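Local atomic coordinates of EmrA (Aquifex aeolicus, PDB entry 4TKO), a protein that serves as the periplasmic adaptor of a major facilitator superfamily multidrug efflux pump and probably takes part in exporting xenobiotics. Residues Phe25-Val31 with Arg237-Ala243; Lys30-Lys36 with Ala47-Asp52. One frame throughout, in Å; residues are numbered along the deposited sequence.

Contact 1: Phe25-Val31 with Arg237-Ala243; sequences FRVSGKV and RGDVVRA
Phe-25 meets Val-241 at about a right angle, its CD1 lying 4.0 Å from CG2 of the valine; with chi1 at -63° the ring swings beside its own backbone N, and it also touches Ala-49 and Leu-51 of strand 47-51. The Phe-25 carbonyl receives a CH...O contact from Ala-243 CA, whose CB in turn rests on the Arg-26 carbonyl. The guanidinium of Arg-26 turns to a salt bridge with Asp-219. Ser-28 CB lies beside the Arg-242 backbone, and Ser-28 O bonds Tyr-56 OH. Regular pairing begins at Gly-29, which exchanges two bonds with Val-241: its N gives to Val-241 O (3.2 Å), and its O takes the N-H of Val-241 (3.0 Å). At its backbone angles (phi 164°, psi -176°) a CB would collide with the carbonyl O of Ser-28. Lys-30 lays its CE 3.7 Å from Gly-238 O. Val-31 gives its N-H to Asp-239 O (2.9 Å) and receives Gly-238 N at its own O (2.7 Å), while its CG2 meets Val-241 CG1 obliquely. Antiparallel pairing of strand 29-34 with the brief, sequence-distant strand 240-241, Phe-25, Val-31 and Val-241 forming the apolar side, is consistent with the barrel-sandwich hybrid, the lipoyl-like domain of membrane fusion proteins.

Contact 2: Lys30-Lys36 with Ala47-Asp52; sequences KVIEVYK and ALAKLD
Two consecutive residues, Ile-32 and Glu-33, stand opposite the single residue Lys-50 on the adjacent antiparallel strand. Lys-50 O accepts Ile-32 N at 2.9 Å, in the carbonyl plane, and, more weakly, the N-H of Glu-33, so one acceptor serves two successive donors. Lys-50 N returns a bond to Glu-33 O (3.0 Å), tilted 21° from the carbonyl plane. Side chains follow the same pairing: Ile-32 sets CG1 between its backbone N and carbonyl carbon (chi1 64°), which brings CD1 to 3.8 Å from Lys-50 CD and spreads CG2 over Asp-52 CB. The Lys-50 chain, bent at chi2, chi3 and chi4, passes obliquely alongside the Tyr-35 ring, its CD 3.7 Å from the phenolic OH. The doubled acceptance at Lys-50 O marks a classic beta bulge, shifting the register by one residue between the Val-31/Leu-51 and Glu-33/Lys-50 pairs of what is probably a barrel-sandwich hybrid. Beyond it, on one side, Asp-52 N binds Lys-30 O, and Val-31 CG2 lies 3.7 Å from Leu-51 CD2. On the other, Tyr-35 N binds Leu-48 O (2.8 Å) from above the carbonyl plane; Lys-36 N reaches the same oxygen only weakly. The tyrosine ring sets CD2 3.7 Å from Ala-47 CB, and the methylene CG of Lys-36 crosses Leu-48 CD2. Farther out, a salt bridge to Glu-46 holds the Lys-36 ammonium, Leu-48 and Ala-49 pack on Phe-248, and the carboxylate of Asp-52 caps a backbone N just past the segment, in the turn leading into helix 54-68.

Overall arrangement
Contacts 1 and 2 illustrate how one strand can tie distant parts of a chain into a single sheet. Their centres lie about 9 Å apart, and they share Lys-30 and Val-31 of strand 29-34, which pairs antiparallel with 240-241 along one edge and with 47-51 along the other. Contact 2 is local, ten residues separating its segments, among them strand 41-42, which pairs in the other sheet; contact 1 closes over 205 residues, chiefly the helices of the predicted coiled coils. Strand 47-51 runs on to helix 54-68 and helix 202-218 returns to strand 221-223, beside 47-51, so the sheet lies at the base of the helical hairpin; contact 1 adds strand 240-241 from farther along the chain.

Contact 1: Phe25-Val31 with Arg237-Ala243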
loop_
_atom_site.group_PDB
_atom_site.type_symbol
_atom_site.label_atom_id
_atom_site.label_comp_id
_atom_site.label_asym_id
_atom_site.label_seq_id
_atom_site.Cartn_x
_atom_site.Cartn_y
_atom_site.Cartn_z
ATOM N N PHE A 25 -16.910 -10.664 -17.268
ATOM C CA PHE A 25 -16.691 -9.910 -16.034
ATOM C C PHE A 25 -15.544 -10.572 -15.260
ATOM O O PHE A 25 -15.368 -11.798 -15.337
ATOM C CB PHE A 25 -17.964 -9.874 -15.169
ATOM C CG PHE A 25 -19.137 -9.159 -15.809
ATOM C CD1 PHE A 25 -19.971 -9.822 -16.689
ATOM C CD2 PHE A 25 -19.421 -7.827 -15.500
ATOM C CE1 PHE A 25 -21.053 -9.169 -17.282
ATOM C CE2 PHE A 25 -20.494 -7.174 -16.075
ATOM C CZ PHE A 25 -21.312 -7.845 -16.967
ATOM N N ARG A 26 -14.764 -9.777 -14.526
ATOM C CA ARG A 26 -13.664 -10.329 -13.732
ATOM C C ARG A 26 -14.175 -10.791 -12.374
ATOM O O ARG A 26 -13.459 -11.422 -11.606
ATOM C CB ARG A 26 -12.532 -9.316 -13.580
ATOM C CG ARG A 26 -12.036 -8.736 -14.919
ATOM C CD ARG A 26 -10.880 -7.776 -14.732
ATOM N NE ARG A 26 -9.858 -8.337 -13.852
ATOM C CZ ARG A 26 -9.291 -7.678 -12.841
ATOM N NH1 ARG A 26 -9.635 -6.421 -12.587
ATOM N NH2 ARG A 26 -8.373 -8.268 -12.087
ATOM N N VAL A 27 -15.435 -10.503 -12.098
ATOM C CA VAL A 27 -16.104 -11.019 -10.912
ATOM C C VAL A 27 -17.441 -11.650 -11.309
ATOM O O VAL A 27 -17.963 -11.406 -12.408
ATOM C CB VAL A 27 -16.359 -9.905 -9.850
ATOM C CG1 VAL A 27 -15.059 -9.334 -9.349
ATOM C CG2 VAL A 27 -17.220 -8.806 -10.424
ATOM N N SER A 28 -18.007 -12.443 -10.409
ATOM C CA SER A 28 -19.321 -13.005 -10.646
ATOM C C SER A 28 -20.402 -12.083 -10.087
ATOM O O SER A 28 -20.120 -11.190 -9.297
ATOM C CB SER A 28 -19.433 -14.400 -10.025
ATOM O OG SER A 28 -19.376 -14.326 -8.616
ATOM N N GLY A 29 -21.642 -12.306 -10.504
ATOM C CA GLY A 29 -22.731 -11.485 -10.034
ATOM C C GLY A 29 -23.962 -11.625 -10.891
ATOM O O GLY A 29 -23.973 -12.431 -11.813
ATOM N N LYS A 30 -24.994 -10.843 -10.571
ATOM C CA LYS A 30 -26.274 -10.865 -11.280
ATOM C C LYS A 30 -26.331 -9.725 -12.274
ATOM O O LYS A 30 -26.185 -8.558 -11.890
ATOM C CB LYS A 30 -27.459 -10.752 -10.300
ATOM C CG LYS A 30 -28.818 -10.904 -10.962
ATOM C CD LYS A 30 -29.982 -10.733 -10.005
ATOM C CE LYS A 30 -31.026 -11.822 -10.202
ATOM N NZ LYS A 30 -30.701 -13.008 -9.327
ATOM N N VAL A 31 -26.531 -10.043 -13.552
ATOM C CA VAL A 31 -26.643 -8.980 -14.547
ATOM C C VAL A 31 -27.884 -8.154 -14.278
ATOM O O VAL A 31 -28.983 -8.702 -14.175
ATOM C CB VAL A 31 -26.739 -9.517 -15.974
ATOM C CG1 VAL A 31 -26.901 -8.358 -16.939
ATOM C CG2 VAL A 31 -25.526 -10.342 -16.312
ATOM N N ARG A 237 -30.539 -9.638 -18.818
ATOM C CA ARG A 237 -30.904 -9.106 -17.527
ATOM C C ARG A 237 -31.385 -10.217 -16.610
ATOM O O ARG A 237 -32.221 -11.024 -16.995
ATOM C CB ARG A 237 -31.969 -8.050 -17.694
ATOM C CG ARG A 237 -31.885 -7.001 -16.668
ATOM C CD ARG A 237 -32.672 -5.771 -17.025
ATOM N NE ARG A 237 -33.209 -5.253 -15.783
ATOM C CZ ARG A 237 -34.268 -5.777 -15.191
ATOM N NH1 ARG A 237 -34.899 -6.785 -15.766
ATOM N NH2 ARG A 237 -34.698 -5.294 -14.041
ATOM N N GLY A 238 -30.805 -10.294 -15.415
ATOM C CA GLY A 238 -31.221 -11.285 -14.440
ATOM C C GLY A 238 -30.468 -12.605 -14.448
ATOM O O GLY A 238 -30.674 -13.447 -13.556
ATOM N N ASP A 239 -29.589 -12.801 -15.428
ATOM C CA ASP A 239 -28.764 -14.017 -15.451
ATOM C C ASP A 239 -27.653 -13.917 -14.396
ATOM O O ASP A 239 -27.118 -12.825 -14.158
ATOM C CB ASP A 239 -28.167 -14.243 -16.848
ATOM C CG ASP A 239 -29.235 -14.567 -17.923
ATOM O OD1 ASP A 239 -30.376 -14.966 -17.575
ATOM O OD2 ASP A 239 -28.918 -14.441 -19.130
ATOM N N VAL A 240 -27.331 -15.023 -13.725
ATOM C CA VAL A 240 -26.168 -15.018 -12.822
ATOM C C VAL A 240 -24.958 -15.507 -13.592
ATOM O O VAL A 240 -24.928 -16.651 -14.046
ATOM C CB VAL A 240 -26.318 -15.929 -11.570
ATOM C CG1 VAL A 240 -24.997 -15.982 -10.840
ATOM C CG2 VAL A 240 -27.361 -15.431 -10.635
ATOM N N VAL A 241 -23.961 -14.661 -13.756
ATOM C CA VAL A 241 -22.765 -15.100 -14.451
ATOM C C VAL A 241 -21.621 -15.359 -13.480
ATOM O O VAL A 241 -21.623 -14.902 -12.330
ATOM C CB VAL A 241 -22.300 -14.083 -15.488
ATOM C CG1 VAL A 241 -23.407 -13.806 -16.457
ATOM C CG2 VAL A 241 -21.881 -12.790 -14.803
ATOM N N ARG A 242 -20.598 -16.013 -13.977
ATOM C CA ARG A 242 -19.411 -16.243 -13.222
ATOM C C ARG A 242 -18.270 -15.458 -13.757
ATOM O O ARG A 242 -18.301 -15.007 -14.841
ATOM C CB ARG A 242 -19.062 -17.682 -13.324
ATOM C CG ARG A 242 -20.001 -18.553 -12.572
ATOM C CD ARG A 242 -19.734 -19.971 -12.924
ATOM N NE ARG A 242 -20.285 -20.854 -11.932
ATOM C CZ ARG A 242 -20.710 -22.066 -12.206
ATOM N NH1 ARG A 242 -20.634 -22.509 -13.436
ATOM N NH2 ARG A 242 -21.212 -22.827 -11.264
ATOM N N ALA A 243 -17.251 -15.282 -12.970
ATOM C CA ALA A 243 -16.041 -14.621 -13.438
ATOM C C ALA A 243 -15.447 -15.356 -14.635
ATOM O O ALA A 243 -15.256 -16.580 -14.593
ATOM C CB ALA A 243 -15.051 -14.543 -12.373
#

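Contact 2: Lys30-Lys36 with Ala47-Asp52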
loop_
_atom_site.group_PDB
_atom_site.type_symbol
_atom_site.label_atom_id
_atom_site.label_comp_id
_atom_site.label_asym_id
_atom_site.label_seq_id
_atom_site.Cartn_x
_atom_site.Cartn_y
_atom_site.Cartn_z
ATOM N N LYS A 30 -24.994 -10.843 -10.571
ATOM C CA LYS A 30 -26.274 -10.865 -11.280
ATOM C C LYS A 30 -26.331 -9.725 -12.274
ATOM O O LYS A 30 -26.185 -8.558 -11.890
ATOM C CB LYS A 30 -27.459 -10.752 -10.300
ATOM C CG LYS A 30 -28.818 -10.904 -10.962
ATOM C CD LYS A 30 -29.982 -10.733 -10.005
ATOM C CE LYS A 30 -31.026 -11.822 -10.202
ATOM N NZ LYS A 30 -30.701 -13.008 -9.327
ATOM N N VAL A 31 -26.531 -10.043 -13.552
ATOM C CA VAL A 31 -26.643 -8.980 -14.547
ATOM C C VAL A 31 -27.884 -8.154 -14.278
ATOM O O VAL A 31 -28.983 -8.702 -14.175
ATOM C CB VAL A 31 -26.739 -9.517 -15.974
ATOM C CG1 VAL A 31 -26.901 -8.358 -16.939
ATOM C CG2 VAL A 31 -25.526 -10.342 -16.312
ATOM N N ILE A 32 -27.736 -6.840 -14.171
ATOM C CA ILE A 32 -28.929 -6.015 -13.966
ATOM C C ILE A 32 -29.223 -5.008 -15.079
ATOM O O ILE A 32 -30.299 -4.427 -15.099
ATOM C CB ILE A 32 -28.859 -5.243 -12.640
ATOM C CG1 ILE A 32 -27.701 -4.251 -12.639
ATOM C CG2 ILE A 32 -28.786 -6.199 -11.488
ATOM C CD1 ILE A 32 -27.618 -3.465 -11.365
ATOM N N GLU A 33 -28.277 -4.816 -15.993
ATOM C CA GLU A 33 -28.428 -3.874 -17.099
ATOM C C GLU A 33 -27.604 -4.306 -18.304
ATOM O O GLU A 33 -26.456 -4.727 -18.165
ATOM C CB GLU A 33 -28.012 -2.468 -16.679
ATOM C CG GLU A 33 -28.805 -1.897 -15.535
ATOM C CD GLU A 33 -30.225 -1.564 -15.941
ATOM O OE1 GLU A 33 -30.525 -1.596 -17.161
ATOM O OE2 GLU A 33 -31.041 -1.277 -15.036
ATOM N N VAL A 34 -28.194 -4.192 -19.488
ATOM C CA VAL A 34 -27.477 -4.452 -20.731
ATOM C C VAL A 34 -27.525 -3.222 -21.631
ATOM O O VAL A 34 -28.588 -2.805 -22.063
ATOM C CB VAL A 34 -28.063 -5.656 -21.470
ATOM C CG1 VAL A 34 -27.246 -5.953 -22.712
ATOM C CG2 VAL A 34 -28.074 -6.857 -20.553
ATOM N N TYR A 35 -26.373 -2.632 -21.896
ATOM C CA TYR A 35 -26.339 -1.363 -22.601
ATOM C C TYR A 35 -26.156 -1.516 -24.107
ATOM O O TYR A 35 -26.407 -0.582 -24.866
ATOM C CB TYR A 35 -25.219 -0.497 -22.037
ATOM C CG TYR A 35 -25.370 -0.231 -20.564
ATOM C CD1 TYR A 35 -26.573 0.225 -20.044
ATOM C CD2 TYR A 35 -24.320 -0.454 -19.685
ATOM C CE1 TYR A 35 -26.724 0.457 -18.691
ATOM C CE2 TYR A 35 -24.463 -0.214 -18.329
ATOM C CZ TYR A 35 -25.664 0.243 -17.840
ATOM O OH TYR A 35 -25.810 0.476 -16.492
ATOM N N LYS A 36 -25.701 -2.688 -24.533
ATOM C CA LYS A 36 -25.347 -2.921 -25.930
ATOM C C LYS A 36 -25.960 -4.235 -26.343
ATOM O O LYS A 36 -26.217 -5.084 -25.497
ATOM C CB LYS A 36 -23.825 -2.947 -26.144
ATOM C CG LYS A 36 -23.148 -1.579 -26.033
ATOM C CD LYS A 36 -23.969 -0.511 -26.740
ATOM C CE LYS A 36 -23.117 0.668 -27.213
ATOM N NZ LYS A 36 -22.802 1.647 -26.139
ATOM N N ALA A 47 -19.382 1.112 -21.742
ATOM C CA ALA A 47 -19.995 0.057 -20.940
ATOM C C ALA A 47 -20.907 -0.772 -21.814
ATOM O O ALA A 47 -21.655 -0.232 -22.629
ATOM C CB ALA A 47 -20.769 0.623 -19.776
ATOM N N LEU A 48 -20.833 -2.086 -21.649
ATOM C CA LEU A 48 -21.662 -2.996 -22.416
ATOM C C LEU A 48 -22.741 -3.545 -21.532
ATOM O O LEU A 48 -23.863 -3.763 -21.985
ATOM C CB LEU A 48 -20.829 -4.138 -22.998
ATOM C CG LEU A 48 -19.549 -3.714 -23.727
ATOM C CD1 LEU A 48 -18.745 -4.922 -24.122
ATOM C CD2 LEU A 48 -19.860 -2.874 -24.966
ATOM N N ALA A 49 -22.410 -3.754 -20.259
ATOM C CA ALA A 49 -23.349 -4.355 -19.323
ATOM C C ALA A 49 -22.902 -4.136 -17.896
ATOM O O ALA A 49 -21.786 -3.691 -17.661
ATOM C CB ALA A 49 -23.486 -5.806 -19.600
ATOM N N LYS A 50 -23.757 -4.460 -16.932
ATOM C CA LYS A 50 -23.441 -4.124 -15.554
ATOM C C LYS A 50 -24.019 -5.143 -14.588
ATOM O O LYS A 50 -25.121 -5.650 -14.800
ATOM C CB LYS A 50 -23.959 -2.714 -15.245
ATOM C CG LYS A 50 -23.922 -2.308 -13.797
ATOM C CD LYS A 50 -25.181 -1.515 -13.444
ATOM C CE LYS A 50 -24.858 -0.348 -12.517
ATOM N NZ LYS A 50 -24.135 0.739 -13.243
ATOM N N LEU A 51 -23.261 -5.458 -13.540
ATOM C CA LEU A 51 -23.727 -6.370 -12.500
ATOM C C LEU A 51 -24.242 -5.605 -11.279
ATOM O O LEU A 51 -23.896 -4.449 -11.056
ATOM C CB LEU A 51 -22.614 -7.319 -12.083
ATOM C CG LEU A 51 -21.980 -8.227 -13.159
ATOM C CD1 LEU A 51 -20.886 -9.112 -12.570
ATOM C CD2 LEU A 51 -23.023 -9.088 -13.858
ATOM N N ASP A 52 -25.094 -6.249 -10.498
ATOM C CA ASP A 52 -25.535 -5.703 -9.219
ATOM C C ASP A 52 -24.377 -5.704 -8.209
ATOM O O ASP A 52 -23.871 -6.765 -7.849
ATOM C CB ASP A 52 -26.711 -6.526 -8.692
ATOM C CG ASP A 52 -27.194 -6.068 -7.322
ATOM O OD1 ASP A 52 -26.978 -4.886 -6.977
ATOM O OD2 ASP A 52 -27.814 -6.894 -6.601
#